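Methyl-accepting/DNA response regulator (Bacillus cereus, PDB 3D6W) probably binds DNA as a phosphorelay response regulator, the chain described here being its LytTR DNA-binding domain. Local coordinates at residues S19-E25 / F65-H71; L46-E50 / R60-I66. One frame throughout, in Å; residues are numbered along the deposited sequence.

Contact 1. Residues S19-E25 / F65-H71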
ATOM      1  N   SER A  19       1.561  10.921   2.613  1.00 59.39           N
ATOM      2  CA  SER A  19       2.854  10.266   2.484  1.00 59.03           C
ATOM      3  C   SER A  19       4.010  11.229   2.118  1.00 58.26           C
ATOM      4  O   SER A  19       5.162  10.943   2.398  1.00 59.05           O
ATOM      5  CB  SER A  19       2.722   9.125   1.448  1.00 58.56           C
ATOM      6  OG  SER A  19       2.748   9.617   0.111  1.00 60.75           O
ATOM      7  N   LYS A  20       3.674  12.363   1.506  1.00 57.56           N
ATOM      8  CA  LYS A  20       4.614  13.354   1.089  1.00 56.87           C
ATOM      9  C   LYS A  20       4.752  14.508   2.079  1.00 55.79           C
ATOM     10  O   LYS A  20       5.606  15.399   1.908  1.00 55.89           O
ATOM     11  CB  LYS A  20       4.202  13.902  -0.280  1.00 58.50           C
ATOM     12  CG  LYS A  20       4.049  12.838  -1.352  1.00 61.62           C
ATOM     13  CD  LYS A  20       5.179  12.818  -2.356  1.00 67.10           C
ATOM     14  CE  LYS A  20       4.794  13.562  -3.684  1.00 72.31           C
ATOM     15  NZ  LYS A  20       5.901  14.522  -4.219  1.00 74.04           N
ATOM     16  N   VAL A  21       3.950  14.498   3.134  1.00 54.46           N
ATOM     17  CA  VAL A  21       4.108  15.496   4.217  1.00 52.57           C
ATOM     18  C   VAL A  21       5.238  15.059   5.164  1.00 50.97           C
ATOM     19  O   VAL A  21       5.178  13.944   5.726  1.00 52.54           O
ATOM     20  CB  VAL A  21       2.781  15.699   5.003  1.00 53.00           C
ATOM     21  CG1 VAL A  21       2.926  16.806   6.103  1.00 50.20           C
ATOM     22  CG2 VAL A  21       1.636  15.998   4.003  1.00 53.32           C
HETATM   23  N   MSE A  22       6.240  15.917   5.313  1.00 47.48           N
HETATM   24  CA  MSE A  22       7.403  15.651   6.134  1.00 45.74           C
HETATM   25  C   MSE A  22       7.182  16.070   7.598  1.00 46.12           C
HETATM   26  O   MSE A  22       7.531  15.347   8.521  1.00 44.25           O
HETATM   27  CB  MSE A  22       8.623  16.398   5.558  1.00 44.28           C
HETATM   28  CG  MSE A  22       8.949  16.029   4.152  1.00 39.75           C
HETATM   29 SE   MSE A  22      10.510  16.860   3.357  0.65 34.59          SE
HETATM   30  CE  MSE A  22       9.853  18.668   3.624  1.00 31.49           C
ATOM     31  N   TYR A  23       6.628  17.263   7.767  1.00 47.88           N
ATOM     32  CA  TYR A  23       6.292  17.840   9.060  1.00 49.56           C
ATOM     33  C   TYR A  23       5.304  19.028   8.912  1.00 50.94           C
ATOM     34  O   TYR A  23       5.014  19.515   7.801  1.00 51.25           O
ATOM     35  CB  TYR A  23       7.562  18.233   9.864  1.00 50.31           C
ATOM     36  CG  TYR A  23       8.360  19.394   9.294  1.00 50.93           C
ATOM     37  CD1 TYR A  23       9.404  19.181   8.411  1.00 49.91           C
ATOM     38  CD2 TYR A  23       8.072  20.710   9.673  1.00 52.85           C
ATOM     39  CE1 TYR A  23      10.109  20.222   7.910  1.00 50.30           C
ATOM     40  CE2 TYR A  23       8.752  21.757   9.172  1.00 51.25           C
ATOM     41  CZ  TYR A  23       9.775  21.522   8.273  1.00 52.04           C
ATOM     42  OH  TYR A  23      10.481  22.605   7.758  1.00 52.22           O
ATOM     43  N   LEU A  24       4.702  19.406  10.027  1.00 51.88           N
ATOM     44  CA  LEU A  24       3.810  20.555  10.076  1.00 52.72           C
ATOM     45  C   LEU A  24       4.383  21.434  11.156  1.00 55.11           C
ATOM     46  O   LEU A  24       4.914  20.927  12.154  1.00 55.39           O
ATOM     47  CB  LEU A  24       2.338  20.182  10.392  1.00 52.44           C
ATOM     48  CG  LEU A  24       1.514  19.361   9.396  1.00 51.64           C
ATOM     49  CD1 LEU A  24       1.774  17.840   9.506  1.00 51.46           C
ATOM     50  CD2 LEU A  24       0.079  19.585   9.617  1.00 51.70           C
ATOM     51  N   GLU A  25       4.319  22.745  10.944  1.00 57.81           N
ATOM     52  CA  GLU A  25       4.857  23.697  11.910  1.00 59.82           C
ATOM     53  C   GLU A  25       3.878  24.827  12.221  1.00 60.44           C
ATOM     54  O   GLU A  25       3.390  25.499  11.291  1.00 59.87           O
ATOM     55  CB  GLU A  25       6.170  24.304  11.422  1.00 59.79           C
ATOM     56  CG  GLU A  25       6.721  25.361  12.403  1.00 59.72           C
ATOM     57  CD  GLU A  25       8.058  25.915  12.005  1.00 61.31           C
ATOM     58  OE1 GLU A  25       8.753  26.496  12.896  1.00 61.35           O
ATOM     59  OE2 GLU A  25       8.397  25.741  10.815  1.00 60.92           O
ATOM     60  N   PHE A  65       5.299  21.584  16.427  1.00 58.22           N
ATOM     61  CA  PHE A  65       5.600  20.625  15.342  1.00 58.03           C
ATOM     62  C   PHE A  65       4.859  19.326  15.429  1.00 56.70           C
ATOM     63  O   PHE A  65       4.770  18.712  16.507  1.00 56.67           O
ATOM     64  CB  PHE A  65       7.085  20.256  15.331  1.00 59.19           C
ATOM     65  CG  PHE A  65       7.977  21.391  14.955  1.00 60.22           C
ATOM     66  CD1 PHE A  65       8.481  22.245  15.929  1.00 63.71           C
ATOM     67  CD2 PHE A  65       8.298  21.624  13.615  1.00 60.70           C
ATOM     68  CE1 PHE A  65       9.311  23.367  15.557  1.00 61.83           C
ATOM     69  CE2 PHE A  65       9.113  22.692  13.244  1.00 62.73           C
ATOM     70  CZ  PHE A  65       9.623  23.565  14.225  1.00 61.68           C
ATOM     71  N   ILE A  66       4.347  18.895  14.272  1.00 55.10           N
ATOM     72  CA  ILE A  66       3.995  17.502  14.048  1.00 53.34           C
ATOM     73  C   ILE A  66       4.963  16.924  12.979  1.00 53.38           C
ATOM     74  O   ILE A  66       5.158  17.506  11.917  1.00 51.87           O
ATOM     75  CB  ILE A  66       2.531  17.303  13.597  1.00 54.09           C
ATOM     76  CG1 ILE A  66       1.543  17.773  14.677  1.00 50.40           C
ATOM     77  CG2 ILE A  66       2.298  15.800  13.171  1.00 54.22           C
ATOM     78  CD1 ILE A  66       0.156  17.829  14.212  1.00 50.41           C
ATOM     79  N   VAL A  67       5.590  15.789  13.293  1.00 53.17           N
ATOM     80  CA  VAL A  67       6.519  15.146  12.367  1.00 53.52           C
ATOM     81  C   VAL A  67       5.926  13.847  11.756  1.00 53.87           C
ATOM     82  O   VAL A  67       5.129  13.097  12.410  1.00 54.47           O
ATOM     83  CB  VAL A  67       7.920  14.913  13.052  1.00 53.86           C
ATOM     84  CG1 VAL A  67       7.894  13.751  14.040  1.00 50.91           C
ATOM     85  CG2 VAL A  67       9.047  14.698  11.991  1.00 53.80           C
ATOM     86  N   ASN A  68       6.294  13.581  10.511  1.00 53.60           N
ATOM     87  CA  ASN A  68       6.042  12.267   9.873  1.00 54.29           C
ATOM     88  C   ASN A  68       7.258  11.386  10.107  1.00 54.17           C
ATOM     89  O   ASN A  68       8.313  11.645   9.560  1.00 53.52           O
ATOM     90  CB  ASN A  68       5.823  12.455   8.356  1.00 54.77           C
ATOM     91  CG  ASN A  68       5.305  11.212   7.664  1.00 53.31           C
ATOM     92  OD1 ASN A  68       5.468  10.130   8.146  1.00 54.57           O
ATOM     93  ND2 ASN A  68       4.717  11.388   6.494  1.00 52.58           N
ATOM     94  N   VAL A  69       7.091  10.324  10.888  1.00 54.85           N
ATOM     95  CA  VAL A  69       8.203   9.434  11.244  1.00 55.43           C
ATOM     96  C   VAL A  69       8.794   8.766  10.005  1.00 56.62           C
ATOM     97  O   VAL A  69       9.938   8.287  10.050  1.00 58.19           O
ATOM     98  CB  VAL A  69       7.805   8.362  12.324  1.00 55.37           C
ATOM     99  CG1 VAL A  69       7.057   9.040  13.531  1.00 55.16           C
ATOM    100  CG2 VAL A  69       6.957   7.277  11.734  1.00 55.08           C
ATOM    101  N   ASN A  70       8.054   8.749   8.889  1.00 56.08           N
ATOM    102  CA  ASN A  70       8.582   8.145   7.674  1.00 56.16           C
ATOM    103  C   ASN A  70       9.556   9.001   6.914  1.00 56.59           C
ATOM    104  O   ASN A  70      10.224   8.517   6.000  1.00 56.78           O
ATOM    105  CB  ASN A  70       7.436   7.690   6.777  1.00 55.78           C
ATOM    106  CG  ASN A  70       6.654   6.553   7.419  1.00 57.60           C
ATOM    107  OD1 ASN A  70       7.201   5.458   7.652  1.00 58.65           O
ATOM    108  ND2 ASN A  70       5.399   6.824   7.769  1.00 56.66           N
ATOM    109  N   HIS A  71       9.627  10.283   7.272  1.00 57.27           N
ATOM    110  CA  HIS A  71      10.647  11.175   6.743  1.00 56.72           C
ATOM    111  C   HIS A  71      11.764  11.439   7.701  1.00 56.36           C
ATOM    112  O   HIS A  71      12.667  12.171   7.376  1.00 57.18           O
ATOM    113  CB  HIS A  71      10.025  12.456   6.274  1.00 57.35           C
ATOM    114  CG  HIS A  71       9.079  12.251   5.149  1.00 57.90           C
ATOM    115  ND1 HIS A  71       9.484  12.261   3.836  1.00 63.49           N
ATOM    116  CD2 HIS A  71       7.754  11.981   5.134  1.00 60.53           C
ATOM    117  CE1 HIS A  71       8.441  12.022   3.054  1.00 62.23           C
ATOM    118  NE2 HIS A  71       7.376  11.852   3.821  1.00 62.98           N
TER
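Antiparallel strands distant in sequence join through a backbone ladder; between S19-E25 and F65-H71 the side chains of N68 and H71 extend it. The ladder begins where F65 faces E25 in a non-hydrogen-bonded pair; the F65 ring, its edge turned to Y23, has CD2 4.1 Å from CD2 of Y23. I66 forms the hydrogen-bonded pair with L24: L24 N gives to I66 O at 2.7 Å and I66 N to L24 O at 3.0 Å, while their side chains meet on the face covered by helix 46-52. V67 returns to the face of Y23 and F65. N68 donates twice, from N to M22 O (2.9 Å) and from ND2 to V21 O (2.7 Å), and its OD1 accepts from N70 N at 3.0 Å, an Asx turn that bends the chain off the strand. That turn brings H71 back: its NE2 donates to S19 O at 2.8 Å, and CG of selenomethionine M22 lies over the ring face, 4.0 Å from the H71 centroid, a CH-pi contact. M22 and Y23 both face N34 on the other neighbouring strand, so the central strand 21-27 carries a classic beta bulge within the antiparallel sheet of this LytTR domain.

Contact 2. Residues L46-E50 / R60-I66. With FMT (formic acid), chain E.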
ATOM      1  N   LEU A  46      -2.602  22.495  14.911  1.00 60.97           N
ATOM      2  CA  LEU A  46      -1.847  21.272  15.123  1.00 60.86           C
ATOM      3  C   LEU A  46      -2.654  20.290  15.943  1.00 61.40           C
ATOM      4  O   LEU A  46      -2.520  19.058  15.815  1.00 61.30           O
ATOM      5  CB  LEU A  46      -0.517  21.582  15.800  1.00 60.45           C
ATOM      6  CG  LEU A  46       0.565  22.274  14.971  1.00 59.06           C
ATOM      7  CD1 LEU A  46       1.850  22.170  15.720  1.00 56.63           C
ATOM      8  CD2 LEU A  46       0.720  21.708  13.527  1.00 56.73           C
ATOM      9  N   GLN A  47      -3.526  20.841  16.776  1.00 62.21           N
ATOM     10  CA  GLN A  47      -4.435  20.023  17.557  1.00 61.91           C
ATOM     11  C   GLN A  47      -5.420  19.284  16.633  1.00 61.17           C
ATOM     12  O   GLN A  47      -5.636  18.072  16.782  1.00 59.89           O
ATOM     13  CB  GLN A  47      -5.131  20.873  18.624  1.00 61.58           C
ATOM     14  CG  GLN A  47      -5.922  20.016  19.636  1.00 63.42           C
ATOM     15  CD  GLN A  47      -6.864  20.837  20.528  1.00 64.22           C
ATOM     16  OE1 GLN A  47      -7.257  20.393  21.603  1.00 70.90           O
ATOM     17  NE2 GLN A  47      -7.250  22.008  20.066  1.00 65.38           N
ATOM     18  N   GLU A  48      -6.001  20.013  15.678  1.00 61.05           N
ATOM     19  CA  GLU A  48      -6.893  19.412  14.695  1.00 61.50           C
ATOM     20  C   GLU A  48      -6.192  18.382  13.815  1.00 60.76           C
ATOM     21  O   GLU A  48      -6.697  17.273  13.617  1.00 60.41           O
ATOM     22  CB  GLU A  48      -7.567  20.475  13.851  1.00 61.77           C
ATOM     23  CG  GLU A  48      -8.660  21.213  14.683  1.00 64.39           C
ATOM     24  CD  GLU A  48      -9.096  22.606  14.161  1.00 63.87           C
ATOM     25  OE1 GLU A  48      -8.384  23.286  13.372  1.00 63.24           O
ATOM     26  OE2 GLU A  48     -10.184  23.015  14.612  1.00 68.21           O
ATOM     27  N   PHE A  49      -5.027  18.727  13.299  1.00 60.08           N
ATOM     28  CA  PHE A  49      -4.228  17.753  12.562  1.00 59.74           C
ATOM     29  C   PHE A  49      -3.893  16.494  13.365  1.00 59.52           C
ATOM     30  O   PHE A  49      -3.833  15.421  12.800  1.00 59.32           O
ATOM     31  CB  PHE A  49      -2.942  18.387  12.012  1.00 59.41           C
ATOM     32  CG  PHE A  49      -3.118  19.054  10.689  1.00 58.45           C
ATOM     33  CD1 PHE A  49      -3.357  18.311   9.559  1.00 59.31           C
ATOM     34  CD2 PHE A  49      -3.036  20.423  10.571  1.00 59.28           C
ATOM     35  CE1 PHE A  49      -3.516  18.926   8.315  1.00 59.58           C
ATOM     36  CE2 PHE A  49      -3.185  21.036   9.341  1.00 58.97           C
ATOM     37  CZ  PHE A  49      -3.422  20.285   8.217  1.00 58.62           C
ATOM     38  N   GLU A  50      -3.669  16.599  14.666  1.00 59.90           N
ATOM     39  CA  GLU A  50      -3.409  15.395  15.454  1.00 60.98           C
ATOM     40  C   GLU A  50      -4.570  14.395  15.426  1.00 60.69           C
ATOM     41  O   GLU A  50      -4.381  13.185  15.523  1.00 61.09           O
ATOM     42  CB  GLU A  50      -3.123  15.739  16.908  1.00 61.30           C
ATOM     43  CG  GLU A  50      -1.723  16.172  17.182  1.00 62.87           C
ATOM     44  CD  GLU A  50      -1.425  16.146  18.674  1.00 63.39           C
ATOM     45  OE1 GLU A  50      -1.601  17.215  19.290  1.00 62.18           O
ATOM     46  OE2 GLU A  50      -1.029  15.056  19.206  1.00 64.88           O
ATOM     47  N   ARG A  60       2.941  14.452  17.181  1.00 56.09           N
ATOM     48  CA  ARG A  60       3.275  15.666  17.894  1.00 55.43           C
ATOM     49  C   ARG A  60       4.526  15.480  18.764  1.00 55.43           C
ATOM     50  O   ARG A  60       4.546  14.689  19.703  1.00 54.84           O
ATOM     51  CB  ARG A  60       2.112  16.122  18.767  1.00 55.35           C
ATOM     52  CG  ARG A  60       2.258  17.551  19.257  1.00 54.80           C
ATOM     53  CD  ARG A  60       1.794  18.548  18.224  1.00 54.03           C
ATOM     54  NE  ARG A  60       1.660  19.885  18.795  1.00 54.40           N
ATOM     55  CZ  ARG A  60       0.562  20.385  19.362  1.00 54.54           C
ATOM     56  NH1 ARG A  60      -0.563  19.689  19.439  1.00 53.75           N
ATOM     57  NH2 ARG A  60       0.570  21.630  19.812  1.00 52.56           N
ATOM     58  N   CYS A  61       5.567  16.251  18.439  1.00 55.76           N
ATOM     59  CA  CYS A  61       6.850  16.142  19.112  1.00 55.48           C
ATOM     60  C   CYS A  61       7.309  17.426  19.784  1.00 55.23           C
ATOM     61  O   CYS A  61       8.360  17.459  20.400  1.00 55.26           O
ATOM     62  CB  CYS A  61       7.899  15.656  18.114  1.00 55.58           C
ATOM     63  SG  CYS A  61       8.242  16.764  16.774  1.00 53.65           S
ATOM     64  N   HIS A  62       6.494  18.466  19.697  1.00 55.99           N
ATOM     65  CA  HIS A  62       6.849  19.802  20.153  1.00 56.21           C
ATOM     66  C   HIS A  62       5.544  20.566  20.052  1.00 56.71           C
ATOM     67  O   HIS A  62       4.741  20.231  19.214  1.00 56.13           O
ATOM     68  CB  HIS A  62       7.890  20.358  19.185  1.00 55.80           C
ATOM     69  CG  HIS A  62       8.519  21.650  19.604  1.00 55.15           C
ATOM     70  ND1 HIS A  62       7.849  22.854  19.562  1.00 55.71           N
ATOM     71  CD2 HIS A  62       9.784  21.938  19.988  1.00 55.19           C
ATOM     72  CE1 HIS A  62       8.670  23.825  19.911  1.00 57.18           C
ATOM     73  NE2 HIS A  62       9.855  23.301  20.165  1.00 56.36           N
ATOM     74  N   ARG A  63       5.334  21.588  20.888  1.00 58.44           N
ATOM     75  CA  ARG A  63       4.112  22.421  20.850  1.00 59.37           C
ATOM     76  C   ARG A  63       3.888  23.087  19.510  1.00 58.79           C
ATOM     77  O   ARG A  63       2.781  23.506  19.207  1.00 59.46           O
ATOM     78  CB  ARG A  63       4.103  23.492  21.972  1.00 60.11           C
ATOM     79  CG  ARG A  63       5.173  24.584  21.860  1.00 62.74           C
ATOM     80  CD  ARG A  63       4.927  25.793  22.811  1.00 65.11           C
ATOM     81  NE  ARG A  63       5.217  27.001  22.028  1.00 73.56           N
ATOM     82  CZ  ARG A  63       4.330  27.923  21.646  1.00 75.10           C
ATOM     83  NH1 ARG A  63       3.067  27.893  22.046  1.00 78.37           N
ATOM     84  NH2 ARG A  63       4.728  28.920  20.880  1.00 74.99           N
ATOM     85  N   SER A  64       4.942  23.187  18.721  1.00 58.15           N
ATOM     86  CA  SER A  64       4.907  23.843  17.413  1.00 58.67           C
ATOM     87  C   SER A  64       5.114  22.893  16.202  1.00 58.50           C
ATOM     88  O   SER A  64       5.078  23.363  15.064  1.00 59.59           O
ATOM     89  CB  SER A  64       5.987  24.947  17.399  1.00 58.55           C
ATOM     90  OG  SER A  64       5.501  26.158  18.011  1.00 60.29           O
ATOM     91  N   PHE A  65       5.299  21.584  16.427  1.00 58.22           N
ATOM     92  CA  PHE A  65       5.600  20.625  15.342  1.00 58.03           C
ATOM     93  C   PHE A  65       4.859  19.326  15.429  1.00 56.70           C
ATOM     94  O   PHE A  65       4.770  18.712  16.507  1.00 56.67           O
ATOM     95  CB  PHE A  65       7.085  20.256  15.331  1.00 59.19           C
ATOM     96  CG  PHE A  65       7.977  21.391  14.955  1.00 60.22           C
ATOM     97  CD1 PHE A  65       8.481  22.245  15.929  1.00 63.71           C
ATOM     98  CD2 PHE A  65       8.298  21.624  13.615  1.00 60.70           C
ATOM     99  CE1 PHE A  65       9.311  23.367  15.557  1.00 61.83           C
ATOM    100  CE2 PHE A  65       9.113  22.692  13.244  1.00 62.73           C
ATOM    101  CZ  PHE A  65       9.623  23.565  14.225  1.00 61.68           C
ATOM    102  N   ILE A  66       4.347  18.895  14.272  1.00 55.10           N
ATOM    103  CA  ILE A  66       3.995  17.502  14.048  1.00 53.34           C
ATOM    104  C   ILE A  66       4.963  16.924  12.979  1.00 53.38           C
ATOM    105  O   ILE A  66       5.158  17.506  11.917  1.00 51.87           O
ATOM    106  CB  ILE A  66       2.531  17.303  13.597  1.00 54.09           C
ATOM    107  CG1 ILE A  66       1.543  17.773  14.677  1.00 50.40           C
ATOM    108  CG2 ILE A  66       2.298  15.800  13.171  1.00 54.22           C
ATOM    109  CD1 ILE A  66       0.156  17.829  14.212  1.00 50.41           C
TER
HETATM  110  C   FMT E 304       6.869  22.645  24.228  1.00 46.32           C
HETATM  111  O1  FMT E 304       7.750  22.652  25.120  1.00 47.22           O
HETATM  112  O2  FMT E 304       6.850  21.727  23.382  1.00 45.29           O
HETATM  113  O   HOH W   1       0.688  12.762  18.452  1.00 43.52           O
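Helix-on-sheet packing can combine polar and apolar contacts; L46-E50 lies over a face of the sheet and meets R60-I66 in both ways. The charged element is a salt bridge, R60 NH1 to E50 OE1 at 2.7 Å, at the edge of the guanidinium. A water reinforces it, donating to E50 OE2 (3.0 Å) and accepting from R60 N (3.1 Å). The rest of the guanidinium serves its own segment: R60 NE donates to H62 O at 3.1 Å and R60 NH2 to R63 O at 3.0 Å, so one side chain ties the type I turn H62-F65 to the helix. Within the turn S64 N donates to H62 ND1 at 3.0 Å, and R63 N binds O2 of a formic acid, probably from the crystallisation liquor, at 2.9 Å. The apolar part centres on L46 and I66. L46 CB lies over one guanidinium face of R60, L46 CD1 reaches S64 C at 3.4 Å, and I66 CD1 is 4.0 Å from L46 CD2 and 3.8 Å from F49 CB. Helix 46-52 covers one face of the sheet: L46 and F49 continue onto L24 of strand 21-27 and T31 of strand 30-35, whereas F65 CA-to-CB points away from the helix, its side chain packing on V93 and P94 of strand 92-95.

In the fold
The two contacts are nested along the chain. From the N terminus, the hairpin of strands 4-8 and 13-17 leads into strand 21-27, the first side of contact 1. The chain then adds strands 30-35 and 39-42 and enters helix 46-52, which opens contact 2. Strand 58-62 and the turn into strand 65-68 close that short loop, and strand 65-68 at once closes the longer one by pairing with strand 21-27, so contact 2 lies inside the loop of contact 1. F65 and I66 belong to both. Contact 1 unites the middle of the five-stranded sheet; contact 2 joins the helix to it, with L24 packing against L46 and F49 between them.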